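Local coordinates for B-type Cna protein (Enterococcus faecium, PDB 6FWY) that is of unknown function but, as a cell-wall-anchored surface protein carrying a thioester domain, probably takes part in covalent attachment of the bacterium to host surfaces, at residues A12-T17 against G66-K71; D76-M81 against L108-L113; P155-S160 against V241-P246; T184-L189 against N211-L216; N245-D250 against I262-T267. All coordinates share one frame; numbering follows the deposited sequence.

The five contacts run from the thioester-domain end of the elongated chain to its second, all-beta part. Interactions 1, 3, 4 and 5 all reach one large, curled antiparallel sheet. Strand 231-250, its common thread, carries segments of interactions 3 and 5 and neighbours strands 67-73 and 185-191 of interactions 1 and 4, joining both parts in one body. Interaction 2 packs two helices, about 19 Å between centres from interactions 1 and 3. Along the chain interactions 1 and 2 close first; interaction 4 falls wholly between the two segments of interaction 3, and interaction 5 begins where interaction 3 ends, at N245 and P246. The centre of interaction 4 is about 34 Å from those of interactions 1 and 2.

Interaction 1: residues A12-T17 against G66-K71; sequences AKFIET and GSLKYK
L68 reaches past the F14 ring, its CD2 methyl meeting CE2 of F14 at 4.2 Å while the two side chains cross at about a right angle. Chi1 of F14 (-61°) sets CG beside the backbone N; the far end of the ring is the part that comes up to the leucine. A12 lies on the same face of the sheet as L68, and these two residues form the hydrogen-bonded pair of a short antiparallel bridge: A12 N donates to L68 O at 3.0 Å, and L68 N returns a 2.9 Å bond to A12 O. The latter oxygen also takes a CA-H contact from S67 CA at 3.4 Å. Here strand 12-17 joins strand 67-71 within the large antiparallel sheet, the short segments running antiparallel with a marked twist, 141° between their directions. Beyond the bridge a water continues the connection, accepting from F14 N at 2.7 Å and donating to G66 O at 2.6 Å. G66, with positive phi, marks the exit from helix 62-65 into the strand. F249 of strand 231-250 packs on A12 and L68, whereas F14 sets its ring at about 90° to that of F42.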
# COMPACT_ATOMS: atom_id res chain seq x y z
N ALA A 12 0.83 -5.39 -15.78
CA ALA A 12 1.24 -3.99 -15.82
C ALA A 12 2.03 -3.74 -17.10
O ALA A 12 2.70 -4.62 -17.62
CB ALA A 12 2.09 -3.61 -14.60
N LYS A 13 1.90 -2.52 -17.61
CA LYS A 13 2.54 -2.07 -18.85
C LYS A 13 3.36 -0.85 -18.48
O LYS A 13 2.86 0.08 -17.85
CB LYS A 13 1.46 -1.67 -19.87
CG LYS A 13 1.95 -0.84 -21.06
CD LYS A 13 2.21 -1.64 -22.33
CE LYS A 13 2.07 -0.77 -23.58
NZ LYS A 13 2.79 -1.41 -24.72
N PHE A 14 4.62 -0.86 -18.92
CA PHE A 14 5.56 0.19 -18.55
C PHE A 14 6.04 0.96 -19.77
O PHE A 14 6.13 0.42 -20.88
CB PHE A 14 6.74 -0.40 -17.80
CG PHE A 14 6.36 -1.08 -16.52
CD1 PHE A 14 6.17 -0.34 -15.34
CD2 PHE A 14 6.20 -2.46 -16.47
CE1 PHE A 14 5.83 -0.96 -14.16
CE2 PHE A 14 5.85 -3.10 -15.28
CZ PHE A 14 5.65 -2.33 -14.13
N ILE A 15 6.38 2.22 -19.53
CA ILE A 15 6.70 3.19 -20.57
C ILE A 15 7.91 3.96 -20.08
O ILE A 15 7.96 4.33 -18.92
CB ILE A 15 5.52 4.17 -20.76
CG1 ILE A 15 4.26 3.44 -21.22
CG2 ILE A 15 5.89 5.26 -21.77
CD1 ILE A 15 2.96 4.18 -20.95
N GLU A 16 8.86 4.20 -20.97
CA GLU A 16 10.06 5.02 -20.67
C GLU A 16 9.68 6.49 -20.56
O GLU A 16 8.87 6.97 -21.36
CB GLU A 16 11.08 4.88 -21.79
CG GLU A 16 11.65 3.45 -22.02
CD GLU A 16 12.87 3.15 -21.18
OE1 GLU A 16 12.95 3.62 -20.01
OE2 GLU A 16 13.77 2.42 -21.65
N THR A 17 10.24 7.20 -19.58
CA THR A 17 10.01 8.65 -19.44
C THR A 17 10.94 9.51 -20.30
O THR A 17 10.68 10.69 -20.49
CB THR A 17 10.21 9.13 -17.98
OG1 THR A 17 11.59 8.97 -17.61
CG2 THR A 17 9.33 8.37 -17.03
N GLY A 66 5.86 -5.73 -23.89
CA GLY A 66 4.40 -5.75 -23.78
C GLY A 66 4.01 -5.60 -22.34
O GLY A 66 4.71 -4.91 -21.57
N SER A 67 2.95 -6.26 -21.95
CA SER A 67 2.59 -6.38 -20.53
C SER A 67 3.44 -7.46 -19.82
O SER A 67 3.73 -8.51 -20.40
CB SER A 67 1.08 -6.67 -20.33
OG SER A 67 0.44 -7.35 -21.39
N LEU A 68 3.81 -7.16 -18.59
CA LEU A 68 4.40 -8.12 -17.66
C LEU A 68 3.29 -8.64 -16.74
O LEU A 68 2.54 -7.85 -16.17
CB LEU A 68 5.47 -7.44 -16.81
CG LEU A 68 6.86 -7.22 -17.41
CD1 LEU A 68 6.83 -6.30 -18.59
CD2 LEU A 68 7.78 -6.62 -16.37
N LYS A 69 3.18 -9.96 -16.60
CA LYS A 69 2.18 -10.57 -15.71
C LYS A 69 2.58 -10.37 -14.25
O LYS A 69 3.77 -10.19 -13.93
CB LYS A 69 2.06 -12.06 -16.03
CG LYS A 69 0.93 -12.87 -15.45
CD LYS A 69 1.31 -14.36 -15.61
CE LYS A 69 0.28 -15.31 -14.99
NZ LYS A 69 0.90 -16.46 -14.24
N TYR A 70 1.57 -10.37 -13.38
CA TYR A 70 1.75 -10.29 -11.92
C TYR A 70 2.68 -11.38 -11.42
O TYR A 70 2.57 -12.52 -11.84
CB TYR A 70 0.40 -10.41 -11.21
CG TYR A 70 0.48 -10.46 -9.71
CD1 TYR A 70 0.87 -9.33 -8.99
CD2 TYR A 70 0.18 -11.63 -8.99
CE1 TYR A 70 0.94 -9.35 -7.60
CE2 TYR A 70 0.24 -11.64 -7.60
CZ TYR A 70 0.63 -10.51 -6.91
OH TYR A 70 0.73 -10.50 -5.53
N LYS A 71 3.60 -11.01 -10.52
CA LYS A 71 4.53 -11.96 -9.93
C LYS A 71 4.27 -12.14 -8.43
O LYS A 71 4.14 -13.26 -7.97
CB LYS A 71 5.96 -11.49 -10.17
CG LYS A 71 7.02 -12.43 -9.65
CD LYS A 71 8.39 -11.80 -9.91
CE LYS A 71 9.51 -12.36 -9.02
NZ LYS A 71 9.89 -13.74 -9.38
O HOH W 1 5.75 -2.96 -20.28

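Interaction 2: residues D76-M81 against L108-L113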
# COMPACT_ATOMS: atom_id res chain seq x y z
N ASP A 76 7.13 -4.92 2.96
CA ASP A 76 7.09 -3.64 3.67
C ASP A 76 8.32 -2.77 3.37
O ASP A 76 8.23 -1.54 3.34
CB ASP A 76 6.94 -3.87 5.18
CG ASP A 76 5.57 -4.46 5.56
OD1 ASP A 76 4.64 -4.49 4.68
OD2 ASP A 76 5.43 -4.91 6.72
N GLU A 77 9.46 -3.41 3.13
CA GLU A 77 10.69 -2.68 2.77
C GLU A 77 10.48 -1.93 1.45
O GLU A 77 10.81 -0.75 1.36
CB GLU A 77 11.91 -3.62 2.68
CG GLU A 77 12.23 -4.35 3.98
CD GLU A 77 13.51 -5.19 3.90
OE1 GLU A 77 13.78 -5.77 2.82
OE2 GLU A 77 14.26 -5.26 4.91
N PHE A 78 9.93 -2.61 0.45
CA PHE A 78 9.63 -1.97 -0.83
C PHE A 78 8.53 -0.90 -0.70
O PHE A 78 8.63 0.14 -1.33
CB PHE A 78 9.27 -3.01 -1.91
CG PHE A 78 10.47 -3.66 -2.56
CD1 PHE A 78 11.19 -2.98 -3.54
CD2 PHE A 78 10.92 -4.91 -2.17
CE1 PHE A 78 12.34 -3.54 -4.12
CE2 PHE A 78 12.07 -5.48 -2.75
CZ PHE A 78 12.76 -4.81 -3.74
N TYR A 79 7.52 -1.13 0.12
CA TYR A 79 6.51 -0.10 0.42
C TYR A 79 7.19 1.16 0.89
O TYR A 79 6.96 2.22 0.34
CB TYR A 79 5.50 -0.58 1.48
CG TYR A 79 4.57 0.51 1.95
CD1 TYR A 79 3.49 0.94 1.16
CD2 TYR A 79 4.75 1.12 3.19
CE1 TYR A 79 2.64 1.95 1.59
CE2 TYR A 79 3.92 2.12 3.64
CZ TYR A 79 2.86 2.54 2.84
OH TYR A 79 2.03 3.52 3.28
N ARG A 80 8.05 1.02 1.90
CA ARG A 80 8.75 2.17 2.46
C ARG A 80 9.72 2.83 1.49
O ARG A 80 9.88 4.04 1.54
CB ARG A 80 9.46 1.76 3.76
CG ARG A 80 8.50 1.58 4.92
CD ARG A 80 9.22 1.49 6.25
NE ARG A 80 10.01 0.27 6.35
CZ ARG A 80 9.57 -0.93 6.74
NH1 ARG A 80 8.30 -1.14 7.11
NH2 ARG A 80 10.45 -1.94 6.78
N MET A 81 10.34 2.05 0.61
CA MET A 81 11.21 2.63 -0.41
C MET A 81 10.43 3.65 -1.24
O MET A 81 10.93 4.76 -1.48
CB MET A 81 11.81 1.56 -1.32
CG MET A 81 12.69 2.09 -2.45
SD MET A 81 13.03 0.83 -3.71
CE MET A 81 11.48 0.84 -4.65
N LEU A 108 18.84 2.57 -6.65
CA LEU A 108 19.94 1.89 -5.97
C LEU A 108 19.41 1.09 -4.77
O LEU A 108 19.74 -0.07 -4.61
CB LEU A 108 21.00 2.93 -5.58
CG LEU A 108 22.36 2.46 -5.08
CD1 LEU A 108 23.04 1.46 -6.02
CD2 LEU A 108 23.19 3.73 -4.91
N VAL A 109 18.54 1.71 -3.97
CA VAL A 109 17.81 1.02 -2.89
C VAL A 109 17.05 -0.20 -3.43
O VAL A 109 17.16 -1.30 -2.89
CB VAL A 109 16.84 1.96 -2.14
CG1 VAL A 109 15.95 1.19 -1.16
CG2 VAL A 109 17.63 3.02 -1.41
N SER A 110 16.29 -0.01 -4.50
CA SER A 110 15.58 -1.13 -5.12
C SER A 110 16.49 -2.32 -5.47
O SER A 110 16.17 -3.47 -5.17
CB SER A 110 14.83 -0.66 -6.38
OG SER A 110 14.05 -1.71 -6.91
N TRP A 111 17.63 -2.04 -6.09
CA TRP A 111 18.58 -3.08 -6.48
C TRP A 111 19.11 -3.86 -5.27
O TRP A 111 19.20 -5.07 -5.30
CB TRP A 111 19.74 -2.51 -7.29
CG TRP A 111 19.45 -2.21 -8.76
CD1 TRP A 111 18.64 -2.92 -9.61
CD2 TRP A 111 20.03 -1.17 -9.55
NE1 TRP A 111 18.68 -2.39 -10.85
CE2 TRP A 111 19.51 -1.31 -10.85
CE3 TRP A 111 20.91 -0.12 -9.28
CZ2 TRP A 111 19.85 -0.43 -11.89
CZ3 TRP A 111 21.27 0.73 -10.31
CH2 TRP A 111 20.74 0.59 -11.59
N VAL A 112 19.44 -3.13 -4.21
CA VAL A 112 19.94 -3.72 -2.96
C VAL A 112 18.86 -4.54 -2.27
O VAL A 112 19.08 -5.68 -1.92
CB VAL A 112 20.51 -2.64 -2.02
CG1 VAL A 112 20.88 -3.23 -0.66
CG2 VAL A 112 21.73 -1.99 -2.67
N LEU A 113 17.66 -3.98 -2.13
CA LEU A 113 16.53 -4.70 -1.53
C LEU A 113 16.18 -5.97 -2.27
O LEU A 113 15.81 -6.96 -1.66
CB LEU A 113 15.27 -3.81 -1.41
CG LEU A 113 15.28 -2.62 -0.45
CD1 LEU A 113 13.91 -1.93 -0.45
CD2 LEU A 113 15.64 -3.05 0.96
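The F78 ring receives L113 over one face and S110 at its edge. CD1 of L113 sits 4.2 Å from the ring centroid of F78, only 8° off the ring normal, a CH-pi contact of nearly axial geometry; S110 OG approaches F78 CE1 in the ring plane at 3.7 Å. CB of L113 lies over the same face, toward the rim, 3.6 Å from CZ of F78, and the two side chains lie alongside, pointing opposite ways. The torsion of F78 (chi1 -82°) sets CG beside the backbone N, and the ring ends nearer to helix 108-113 than its CB direction implies. The other branch of L113 reaches E77, with CD2 3.8 Å from OE1 of E77; the acid's OE2 is engaged in a salt bridge with K149.

One turn further on, M81 packs lengthwise against V109, CG of M81 lying 3.6 Å from CG1 of V109. Its sulphur, SD, rests 3.5 Å from CB of S110. No hydrogen bond links the two segments; the contact is made largely by apolar packing, and the S110 hydroxyl is instead bonded to C52 O.

The axes run antiparallel at 176° and approach to 10.6 Å, a helix pair within the helical part of the thioester domain. Helix 131-150 covers V109 through F141 and I144, strand 49-52 brings Y51 against M81 and S110, and W111 turns to strand 32-44.

Interaction 3: residues P155-S160 against V241-P246; sequences PNTEFS and VSTTNP
T157 and V241 meet tip to tip where the chain that follows helix 131-150 runs beside strand 231-250 of the large antiparallel sheet, before entering strand 159-169. V241 places CG2 between its backbone N and carbonyl carbon, the crowded position, with CG1 anti to the carbonyl carbon (chi1 -57°). The CG2 methyl faces both branches of T157: CG2 of V241 is 3.9 Å from OG1 and 3.9 Å from CG2 of T157. The threonine turns OG1 beside its own backbone N (chi1 -68°), and this hydroxyl is hydrogen-bonded to E266 and K183, giving the buried polar group partners outside the two segments.

T243 holds its OG1 anti to the backbone N, where the hydroxyl meets K183 and a bridging water. K183 bonds T243 OG1 as well as P155 O, so its ammonium group gathers oxygens from both sides of the contact. P155 turns CB toward the side chain of N245. Y79, from helix 76-84, also packs on the proline. No direct hydrogen bond joins the segments. The water spans them instead, donating to P155 O at 2.7 Å and to T243 OG1 at 3.1 Å.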
# COMPACT_ATOMS: atom_id res chain seq x y z
N PRO A 155 1.72 -0.86 4.55
CA PRO A 155 0.44 -0.57 3.88
C PRO A 155 -0.82 -1.12 4.61
O PRO A 155 -1.89 -1.20 4.01
CB PRO A 155 0.62 -1.24 2.52
CG PRO A 155 1.51 -2.40 2.80
CD PRO A 155 2.46 -1.95 3.87
N ASN A 156 -0.68 -1.48 5.88
CA ASN A 156 -1.76 -2.04 6.68
C ASN A 156 -3.04 -1.17 6.66
O ASN A 156 -2.98 0.05 6.76
CB ASN A 156 -1.29 -2.26 8.13
CG ASN A 156 -2.39 -2.79 9.04
OD1 ASN A 156 -2.78 -3.93 8.92
ND2 ASN A 156 -2.90 -1.95 9.95
N THR A 157 -4.17 -1.84 6.47
CA THR A 157 -5.50 -1.24 6.58
C THR A 157 -5.96 -1.43 8.02
O THR A 157 -6.04 -2.55 8.50
CB THR A 157 -6.49 -1.90 5.59
OG1 THR A 157 -6.10 -1.57 4.26
CG2 THR A 157 -7.93 -1.41 5.81
N GLU A 158 -6.21 -0.32 8.71
CA GLU A 158 -6.85 -0.33 10.02
C GLU A 158 -8.35 -0.26 9.77
O GLU A 158 -8.81 0.55 8.95
CB GLU A 158 -6.43 0.89 10.85
CG GLU A 158 -4.93 1.03 11.13
CD GLU A 158 -4.56 2.39 11.73
OE1 GLU A 158 -5.45 3.29 11.80
OE2 GLU A 158 -3.38 2.59 12.15
N PHE A 159 -9.12 -1.08 10.48
CA PHE A 159 -10.58 -1.01 10.46
C PHE A 159 -11.16 -1.46 11.79
O PHE A 159 -10.81 -2.51 12.32
CB PHE A 159 -11.14 -1.84 9.30
CG PHE A 159 -12.64 -1.92 9.29
CD1 PHE A 159 -13.43 -0.77 9.38
CD2 PHE A 159 -13.26 -3.14 9.18
CE1 PHE A 159 -14.81 -0.84 9.37
CE2 PHE A 159 -14.64 -3.23 9.18
CZ PHE A 159 -15.43 -2.07 9.26
N SER A 160 -12.08 -0.65 12.32
CA SER A 160 -12.76 -0.98 13.56
C SER A 160 -14.20 -0.46 13.58
O SER A 160 -14.52 0.58 13.00
CB SER A 160 -11.99 -0.40 14.74
OG SER A 160 -11.98 1.01 14.68
N VAL A 241 -12.12 -1.30 0.93
CA VAL A 241 -11.34 -0.08 0.84
C VAL A 241 -10.46 -0.04 -0.39
O VAL A 241 -10.23 -1.05 -1.04
CB VAL A 241 -10.47 0.14 2.09
CG1 VAL A 241 -11.33 0.15 3.35
CG2 VAL A 241 -9.35 -0.90 2.20
N SER A 242 -10.01 1.16 -0.68
CA SER A 242 -9.03 1.41 -1.70
C SER A 242 -7.68 1.42 -0.98
O SER A 242 -7.57 1.99 0.11
CB SER A 242 -9.31 2.77 -2.31
OG SER A 242 -8.50 2.97 -3.43
N THR A 243 -6.68 0.75 -1.55
CA THR A 243 -5.35 0.72 -0.97
C THR A 243 -4.29 0.74 -2.08
O THR A 243 -4.49 0.14 -3.14
CB THR A 243 -5.18 -0.52 -0.03
OG1 THR A 243 -3.99 -0.39 0.78
CG2 THR A 243 -5.12 -1.88 -0.83
N THR A 244 -3.21 1.48 -1.85
CA THR A 244 -2.09 1.58 -2.81
C THR A 244 -0.86 0.87 -2.22
O THR A 244 -0.24 1.37 -1.28
CB THR A 244 -1.84 3.05 -3.21
OG1 THR A 244 -3.04 3.58 -3.81
CG2 THR A 244 -0.73 3.20 -4.24
N ASN A 245 -0.55 -0.31 -2.76
CA ASN A 245 0.51 -1.22 -2.27
C ASN A 245 1.52 -1.54 -3.38
O ASN A 245 1.19 -1.43 -4.57
CB ASN A 245 -0.10 -2.55 -1.78
CG ASN A 245 -1.16 -2.37 -0.69
OD1 ASN A 245 -1.51 -1.25 -0.31
ND2 ASN A 245 -1.68 -3.47 -0.20
N PRO A 246 2.75 -1.95 -3.02
CA PRO A 246 3.73 -2.29 -4.04
C PRO A 246 3.56 -3.70 -4.54
O PRO A 246 3.38 -4.62 -3.74
CB PRO A 246 5.07 -2.14 -3.31
CG PRO A 246 4.75 -2.49 -1.91
CD PRO A 246 3.35 -1.95 -1.68
O HOH W 2 -3.15 -2.96 2.33

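Interaction 4: residues T184-L189 against N211-L216; sequences TGNAKL and NNTVKL
A187 and V214 form the hydrogen-bonded pair at the middle of an antiparallel strand pairing, in which strand 213-215 adds an edge to strand 185-189 of the large sheet. A187 N donates to V214 O at 3.0 Å, and V214 N to A187 O at 2.9 Å. L189 N extends the pairing with a bond to N212 O, 2.9 Å long and almost straight at 175°.

The tightly packed apolar part lies on the buried face of A187 and V214. CB of A187 touches CG2 of V214 at 3.9 Å and CD2 of L216 at 4.0 Å, and L189 crosses V214 at about a right angle. F159 covers A187 and L216, while F220 lies against L189 and V214, making this face part of the core shared with the five-stranded sheet.

The face carrying K188 and T213 is the solvent side, though its contacts are no longer. N186 sets CG between its backbone N and carbonyl carbon (chi1 59°), and the amide carbon lies against the T213 methyl, CG 3.8 Å from T213 CG2; CB of N186 comes to 3.3 Å from V214 O. The turn before the strand is an Asx turn, with OD1 of N211 accepting from T213 N. Its second tie comes from the threonine side chain: T213 OG1 donates to N211 O at 3.0 Å, from well above the carbonyl plane.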
# COMPACT_ATOMS: atom_id res chain seq x y z
N THR A 184 -10.03 4.89 2.56
CA THR A 184 -11.36 5.32 2.11
C THR A 184 -12.11 4.13 1.49
O THR A 184 -11.49 3.23 0.87
CB THR A 184 -11.29 6.52 1.11
OG1 THR A 184 -10.80 6.09 -0.16
CG2 THR A 184 -10.34 7.63 1.63
N GLY A 185 -13.42 4.13 1.67
CA GLY A 185 -14.30 3.07 1.20
C GLY A 185 -15.57 3.00 2.05
O GLY A 185 -16.07 4.02 2.49
N ASN A 186 -16.08 1.79 2.26
CA ASN A 186 -17.27 1.55 3.11
C ASN A 186 -17.18 0.17 3.73
O ASN A 186 -16.23 -0.57 3.45
CB ASN A 186 -18.59 1.73 2.31
CG ASN A 186 -18.70 0.80 1.12
OD1 ASN A 186 -18.26 -0.35 1.15
ND2 ASN A 186 -19.30 1.29 0.07
N ALA A 187 -18.16 -0.18 4.55
CA ALA A 187 -18.24 -1.50 5.16
C ALA A 187 -19.63 -2.10 5.03
O ALA A 187 -20.63 -1.38 5.00
CB ALA A 187 -17.83 -1.43 6.63
N LYS A 188 -19.65 -3.42 4.95
CA LYS A 188 -20.86 -4.23 4.87
C LYS A 188 -21.03 -4.96 6.19
O LYS A 188 -20.11 -5.61 6.68
CB LYS A 188 -20.73 -5.25 3.74
CG LYS A 188 -21.83 -6.32 3.69
CD LYS A 188 -22.07 -6.89 2.31
CE LYS A 188 -23.49 -7.40 2.21
NZ LYS A 188 -23.50 -8.73 1.55
N LEU A 189 -22.23 -4.86 6.78
CA LEU A 189 -22.54 -5.59 8.00
C LEU A 189 -23.01 -7.00 7.71
O LEU A 189 -23.81 -7.20 6.80
CB LEU A 189 -23.60 -4.82 8.81
CG LEU A 189 -23.26 -3.37 9.15
CD1 LEU A 189 -24.32 -2.80 10.06
CD2 LEU A 189 -21.88 -3.26 9.83
N ASN A 211 -29.43 -1.44 2.79
CA ASN A 211 -28.54 -2.27 2.00
C ASN A 211 -27.35 -2.79 2.84
O ASN A 211 -26.34 -3.20 2.30
CB ASN A 211 -28.08 -1.49 0.75
CG ASN A 211 -27.19 -0.27 1.08
OD1 ASN A 211 -26.91 0.04 2.24
ND2 ASN A 211 -26.76 0.42 0.05
N ASN A 212 -27.51 -2.77 4.17
CA ASN A 212 -26.49 -3.20 5.16
C ASN A 212 -25.11 -2.55 5.03
O ASN A 212 -24.12 -3.11 5.49
CB ASN A 212 -26.36 -4.74 5.20
CG ASN A 212 -27.52 -5.41 5.92
OD1 ASN A 212 -28.29 -6.14 5.29
ND2 ASN A 212 -27.71 -5.12 7.21
N THR A 213 -25.04 -1.35 4.45
CA THR A 213 -23.77 -0.68 4.17
C THR A 213 -23.62 0.57 5.04
O THR A 213 -24.56 1.32 5.18
CB THR A 213 -23.64 -0.36 2.67
OG1 THR A 213 -23.88 -1.56 1.92
CG2 THR A 213 -22.24 0.17 2.32
N VAL A 214 -22.44 0.76 5.63
CA VAL A 214 -22.15 1.90 6.51
C VAL A 214 -20.91 2.62 6.01
O VAL A 214 -20.09 2.06 5.27
CB VAL A 214 -21.96 1.49 7.99
CG1 VAL A 214 -23.21 0.82 8.53
CG2 VAL A 214 -20.77 0.55 8.19
N LYS A 215 -20.78 3.88 6.43
CA LYS A 215 -19.61 4.67 6.09
C LYS A 215 -18.50 4.42 7.09
O LYS A 215 -18.76 4.02 8.21
CB LYS A 215 -19.99 6.15 6.04
CG LYS A 215 -20.79 6.48 4.79
CD LYS A 215 -21.68 7.69 5.00
CE LYS A 215 -22.13 8.30 3.68
NZ LYS A 215 -21.12 9.26 3.14
N LEU A 216 -17.27 4.65 6.64
CA LEU A 216 -16.07 4.61 7.49
C LEU A 216 -15.80 5.99 8.07
O LEU A 216 -16.05 7.00 7.41
CB LEU A 216 -14.85 4.18 6.68
CG LEU A 216 -14.97 2.86 5.93
CD1 LEU A 216 -13.64 2.51 5.25
CD2 LEU A 216 -15.38 1.74 6.86

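Interaction 5: residues N245-D250 against I262-T267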
# COMPACT_ATOMS: atom_id res chain seq x y z
N ASN A 245 -0.55 -0.31 -2.76
CA ASN A 245 0.51 -1.22 -2.27
C ASN A 245 1.52 -1.54 -3.38
O ASN A 245 1.19 -1.43 -4.57
CB ASN A 245 -0.10 -2.55 -1.78
CG ASN A 245 -1.16 -2.37 -0.69
OD1 ASN A 245 -1.51 -1.25 -0.31
ND2 ASN A 245 -1.68 -3.47 -0.20
N PRO A 246 2.75 -1.95 -3.02
CA PRO A 246 3.73 -2.29 -4.04
C PRO A 246 3.56 -3.70 -4.54
O PRO A 246 3.38 -4.62 -3.74
CB PRO A 246 5.07 -2.14 -3.31
CG PRO A 246 4.75 -2.49 -1.91
CD PRO A 246 3.35 -1.95 -1.68
N PHE A 247 3.63 -3.89 -5.86
CA PHE A 247 3.55 -5.21 -6.48
C PHE A 247 4.68 -5.42 -7.49
O PHE A 247 5.15 -4.47 -8.11
CB PHE A 247 2.18 -5.40 -7.15
CG PHE A 247 1.03 -5.33 -6.19
CD1 PHE A 247 0.71 -6.41 -5.38
CD2 PHE A 247 0.29 -4.18 -6.08
CE1 PHE A 247 -0.34 -6.34 -4.48
CE2 PHE A 247 -0.80 -4.09 -5.19
CZ PHE A 247 -1.11 -5.18 -4.39
N THR A 248 5.10 -6.67 -7.63
CA THR A 248 6.17 -7.03 -8.55
C THR A 248 5.59 -7.73 -9.76
O THR A 248 4.60 -8.47 -9.65
CB THR A 248 7.18 -7.98 -7.90
OG1 THR A 248 6.50 -9.19 -7.53
CG2 THR A 248 7.81 -7.33 -6.66
N PHE A 249 6.24 -7.50 -10.90
CA PHE A 249 5.84 -8.06 -12.17
C PHE A 249 6.97 -8.80 -12.90
O PHE A 249 8.14 -8.44 -12.79
CB PHE A 249 5.25 -6.96 -13.04
CG PHE A 249 3.98 -6.39 -12.48
CD1 PHE A 249 2.76 -7.04 -12.65
CD2 PHE A 249 4.04 -5.27 -11.67
CE1 PHE A 249 1.61 -6.53 -12.11
CE2 PHE A 249 2.87 -4.76 -11.09
CZ PHE A 249 1.66 -5.40 -11.33
N ASP A 250 6.57 -9.80 -13.67
CA ASP A 250 7.47 -10.81 -14.20
C ASP A 250 8.02 -10.41 -15.57
O ASP A 250 7.30 -10.38 -16.54
CB ASP A 250 6.74 -12.14 -14.24
CG ASP A 250 7.62 -13.34 -14.63
OD1 ASP A 250 8.80 -13.20 -14.99
OD2 ASP A 250 7.05 -14.44 -14.62
N ILE A 262 0.54 0.16 -6.93
CA ILE A 262 -0.75 0.05 -7.60
C ILE A 262 -1.90 0.22 -6.62
O ILE A 262 -1.93 -0.40 -5.55
CB ILE A 262 -0.88 -1.29 -8.36
CG1 ILE A 262 0.21 -1.35 -9.44
CG2 ILE A 262 -2.28 -1.44 -8.97
CD1 ILE A 262 0.29 -2.65 -10.17
N THR A 263 -2.86 1.06 -7.02
CA THR A 263 -4.11 1.25 -6.29
C THR A 263 -5.00 0.05 -6.61
O THR A 263 -5.26 -0.24 -7.76
CB THR A 263 -4.76 2.60 -6.68
OG1 THR A 263 -3.84 3.65 -6.37
CG2 THR A 263 -6.08 2.86 -5.93
N THR A 264 -5.41 -0.67 -5.57
CA THR A 264 -6.32 -1.82 -5.70
C THR A 264 -7.32 -1.80 -4.54
O THR A 264 -7.38 -0.82 -3.79
CB THR A 264 -5.52 -3.15 -5.78
OG1 THR A 264 -6.42 -4.26 -6.01
CG2 THR A 264 -4.66 -3.38 -4.48
N SER A 265 -8.13 -2.85 -4.40
CA SER A 265 -9.10 -2.96 -3.29
C SER A 265 -8.61 -3.97 -2.26
O SER A 265 -7.79 -4.85 -2.57
CB SER A 265 -10.48 -3.38 -3.78
OG SER A 265 -10.38 -4.50 -4.62
N GLU A 266 -9.11 -3.81 -1.03
CA GLU A 266 -8.89 -4.75 0.06
C GLU A 266 -10.17 -4.90 0.89
O GLU A 266 -10.84 -3.92 1.18
CB GLU A 266 -7.73 -4.29 0.96
CG GLU A 266 -7.46 -5.17 2.18
CD GLU A 266 -6.34 -4.63 3.06
OE1 GLU A 266 -5.79 -3.55 2.75
OE2 GLU A 266 -5.96 -5.31 4.05
N THR A 267 -10.49 -6.14 1.26
CA THR A 267 -11.55 -6.42 2.24
C THR A 267 -10.93 -6.81 3.59
O THR A 267 -9.92 -7.50 3.63
CB THR A 267 -12.48 -7.56 1.78
OG1 THR A 267 -11.70 -8.72 1.48
CG2 THR A 267 -13.31 -7.16 0.57
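I262 carries most of the contact, facing N245 across the strands and two phenylalanines beyond it. Its backbone pairs with N245 in both directions: I262 N donates to N245 O at 2.9 Å and a nearly straight 174°, while N245 N donates to I262 O at 3.1 Å from above the carbonyl plane. The side chain then divides its packing. CB of I262 lies 3.9 Å from CD2 of F247, near the plane of that ring and at its edge, and CD1 meets CZ of F249 tip to tip at 3.3 Å, again at a ring edge. An extended chain, with CD1 anti to CA (chi2 174°), carries the methyl to F249.

T263 turns away, bonding its hydroxyl to T244. T264 comes back toward the first strand: its CG2 touches CZ of F247 at 4.0 Å, the side chains crossing at about a right angle, while OG1 is hydrogen-bonded to T7 O. The strands splay at 105° in these segments, and V6 packs on N245, F247 and T264. Both segments belong to the long beta hairpin of strands 231-250 and 258-277, a pair of twisted antiparallel strands in the large sheet of a thioester-domain class with a slipknot topology.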